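Local coordinates for nucleoside kinase (Methanococcus jannaschii, PDB 2C4E), which transfers a phosphate from ATP to nucleosides, inosine, guanosine and cytidine above all, giving the nucleoside monophosphates, at residues G12-D17 against Y67-S72. Numbering follows the deposited sequence.
Sequences GHTALD and YDFKNS
Thr14 and Phe69 make the close part of this contact: methyl CG2 of Thr14 lies 3.8 Å from CE1 of Phe69, a van der Waals distance, and meets the ring obliquely. The two side chains cross at about a right angle. On Thr14 the branches divide the work. CG2 stands opposite the backbone N about the CA–CB bond and carries the hydrophobic touch, while OG1, on the other branch (chi1 -69°), hydrogen-bonds to OG of Ser63. The phenylalanine arrives by its length rather than its direction: the start of its side chain does not aim at 12-17, but with CG trans to its own N (chi1 -159°) the ring extends far enough for CE1 to reach the threonine. Both residues are buried.

The other end is looser. CD1 of Leu16 comes no nearer than 4.4 Å to OD2 of Asp68, a methyl resting loosely beside a carboxylate oxygen. Leu16 is buried, whereas Asp68 is partly exposed and forms the solvent side of the contact. That carboxylate is held from elsewhere, OD1 by a hydrogen bond from the Thr96 hydroxyl and OD2 by a salt bridge to Lys98, which probably favours the charged form. A type II beta turn from Phe69 to Ser72, closed by a 2.9 Å bond from Ser72 N to Phe69 O, carries the loop on to the next helix.

In the ribokinase fold, 12-17 leads from strand 7-11 of the large sheet into strand 15-21 of the small four-stranded one, where Asp17 binds substrate. The loop 67-72 follows strand 64-65 and runs into helix 73-80, whose Tyr74 touches Thr14, Leu16 and the Phe69 ring; Leu16 also packs against Lys39 and Tyr41 of strand 33-42 and Lys98 of strand 98-103.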
loop_
_atom_site.group_PDB
_atom_site.type_symbol
_atom_site.label_atom_id
_atom_site.label_comp_id
_atom_site.label_asym_id
_atom_site.label_seq_id
_atom_site.Cartn_x
_atom_site.Cartn_y
_atom_site.Cartn_z
ATOM N N GLY A 12 -0.333 -20.963 -8.178
ATOM C CA GLY A 12 0.431 -19.875 -7.611
ATOM C C GLY A 12 -0.433 -18.661 -7.343
ATOM O O GLY A 12 -1.650 -18.752 -7.191
ATOM N N HIS A 13 0.210 -17.513 -7.319
ATOM C CA HIS A 13 -0.448 -16.288 -6.887
ATOM C C HIS A 13 -1.580 -15.827 -7.788
ATOM O O HIS A 13 -1.426 -15.721 -9.001
ATOM C CB HIS A 13 0.578 -15.173 -6.783
ATOM C CG HIS A 13 1.525 -15.342 -5.640
ATOM N ND1 HIS A 13 1.113 -15.727 -4.382
ATOM C CD2 HIS A 13 2.861 -15.151 -5.559
ATOM C CE1 HIS A 13 2.162 -15.784 -3.579
ATOM N NE2 HIS A 13 3.234 -15.443 -4.269
ATOM N N THR A 14 -2.702 -15.540 -7.135
ATOM C CA THR A 14 -3.724 -14.649 -7.621
ATOM C C THR A 14 -3.700 -13.420 -6.708
ATOM O O THR A 14 -3.851 -13.544 -5.500
ATOM C CB THR A 14 -5.079 -15.365 -7.572
ATOM O OG1 THR A 14 -5.097 -16.416 -8.550
ATOM C CG2 THR A 14 -6.192 -14.428 -7.977
ATOM N N ALA A 15 -3.474 -12.243 -7.285
ATOM C CA ALA A 15 -3.228 -11.032 -6.496
ATOM C C ALA A 15 -3.834 -9.786 -7.111
ATOM O O ALA A 15 -4.107 -9.750 -8.299
ATOM C CB ALA A 15 -1.735 -10.820 -6.319
ATOM N N LEU A 16 -4.028 -8.762 -6.284
ATOM C CA LEU A 16 -4.435 -7.442 -6.755
ATOM C C LEU A 16 -3.212 -6.534 -6.754
ATOM O O LEU A 16 -2.557 -6.401 -5.728
ATOM C CB LEU A 16 -5.510 -6.871 -5.835
ATOM C CG LEU A 16 -6.775 -7.733 -5.784
ATOM C CD1 LEU A 16 -7.549 -7.479 -4.496
ATOM C CD2 LEU A 16 -7.623 -7.456 -7.017
ATOM N N ASP A 17 -2.908 -5.930 -7.904
ATOM C CA ASP A 17 -1.748 -5.062 -8.088
ATOM C C ASP A 17 -2.182 -3.587 -8.050
ATOM O O ASP A 17 -3.137 -3.197 -8.713
ATOM C CB ASP A 17 -1.082 -5.326 -9.444
ATOM C CG ASP A 17 -0.541 -6.747 -9.598
ATOM O OD1 ASP A 17 -0.334 -7.454 -8.590
ATOM O OD2 ASP A 17 -0.267 -7.219 -10.720
ATOM N N TYR A 67 -10.689 -13.251 2.317
ATOM C CA TYR A 67 -12.086 -12.895 2.578
ATOM C C TYR A 67 -12.607 -11.769 1.686
ATOM O O TYR A 67 -13.830 -11.596 1.549
ATOM C CB TYR A 67 -12.290 -12.533 4.065
ATOM C CG TYR A 67 -11.457 -11.356 4.583
ATOM C CD1 TYR A 67 -11.790 -10.039 4.261
ATOM C CD2 TYR A 67 -10.346 -11.562 5.410
ATOM C CE1 TYR A 67 -11.036 -8.956 4.734
ATOM C CE2 TYR A 67 -9.585 -10.487 5.890
ATOM C CZ TYR A 67 -9.937 -9.186 5.548
ATOM O OH TYR A 67 -9.195 -8.115 6.007
ATOM N N ASP A 68 -11.683 -10.987 1.112
ATOM C CA ASP A 68 -12.030 -9.883 0.209
ATOM C C ASP A 68 -12.069 -10.297 -1.259
ATOM O O ASP A 68 -12.336 -9.475 -2.131
ATOM C CB ASP A 68 -11.080 -8.692 0.405
ATOM C CG ASP A 68 -9.648 -8.996 -0.006
ATOM O OD1 ASP A 68 -9.276 -10.187 -0.040
ATOM O OD2 ASP A 68 -8.825 -8.103 -0.299
ATOM N N PHE A 69 -11.770 -11.563 -1.533
ATOM C CA PHE A 69 -11.960 -12.122 -2.868
ATOM C C PHE A 69 -13.430 -12.456 -3.081
ATOM O O PHE A 69 -13.984 -12.144 -4.127
ATOM C CB PHE A 69 -11.129 -13.391 -3.042
ATOM C CG PHE A 69 -10.866 -13.754 -4.478
ATOM C CD1 PHE A 69 -9.835 -13.148 -5.173
ATOM C CD2 PHE A 69 -11.644 -14.709 -5.130
ATOM C CE1 PHE A 69 -9.567 -13.493 -6.496
ATOM C CE2 PHE A 69 -11.391 -15.045 -6.455
ATOM C CZ PHE A 69 -10.350 -14.438 -7.136
ATOM N N LYS A 70 -14.035 -13.106 -2.085
ATOM C CA LYS A 70 -15.439 -13.530 -2.130
ATOM C C LYS A 70 -16.365 -12.403 -2.600
ATOM O O LYS A 70 -16.454 -11.352 -1.964
ATOM C CB LYS A 70 -15.902 -14.026 -0.746
ATOM C CG LYS A 70 -16.031 -15.539 -0.614
ATOM C CD LYS A 70 -15.608 -16.015 0.770
ATOM C CE LYS A 70 -15.903 -17.491 0.973
ATOM N NZ LYS A 70 -15.096 -18.072 2.083
ATOM N N ASN A 71 -17.028 -12.639 -3.733
ATOM C CA ASN A 71 -18.003 -11.716 -4.326
ATOM C C ASN A 71 -17.395 -10.423 -4.883
ATOM O O ASN A 71 -18.124 -9.539 -5.336
ATOM C CB ASN A 71 -19.123 -11.367 -3.335
ATOM C CG ASN A 71 -19.719 -12.593 -2.652
ATOM O OD1 ASN A 71 -20.160 -12.519 -1.503
ATOM N ND2 ASN A 71 -19.750 -13.717 -3.361
ATOM N N SER A 72 -16.069 -10.323 -4.878
ATOM C CA SER A 72 -15.397 -9.084 -5.248
ATOM C C SER A 72 -15.191 -9.018 -6.751
ATOM O O SER A 72 -15.554 -9.951 -7.481
ATOM C CB SER A 72 -14.056 -8.950 -4.519
ATOM O OG SER A 72 -13.830 -7.612 -4.095
#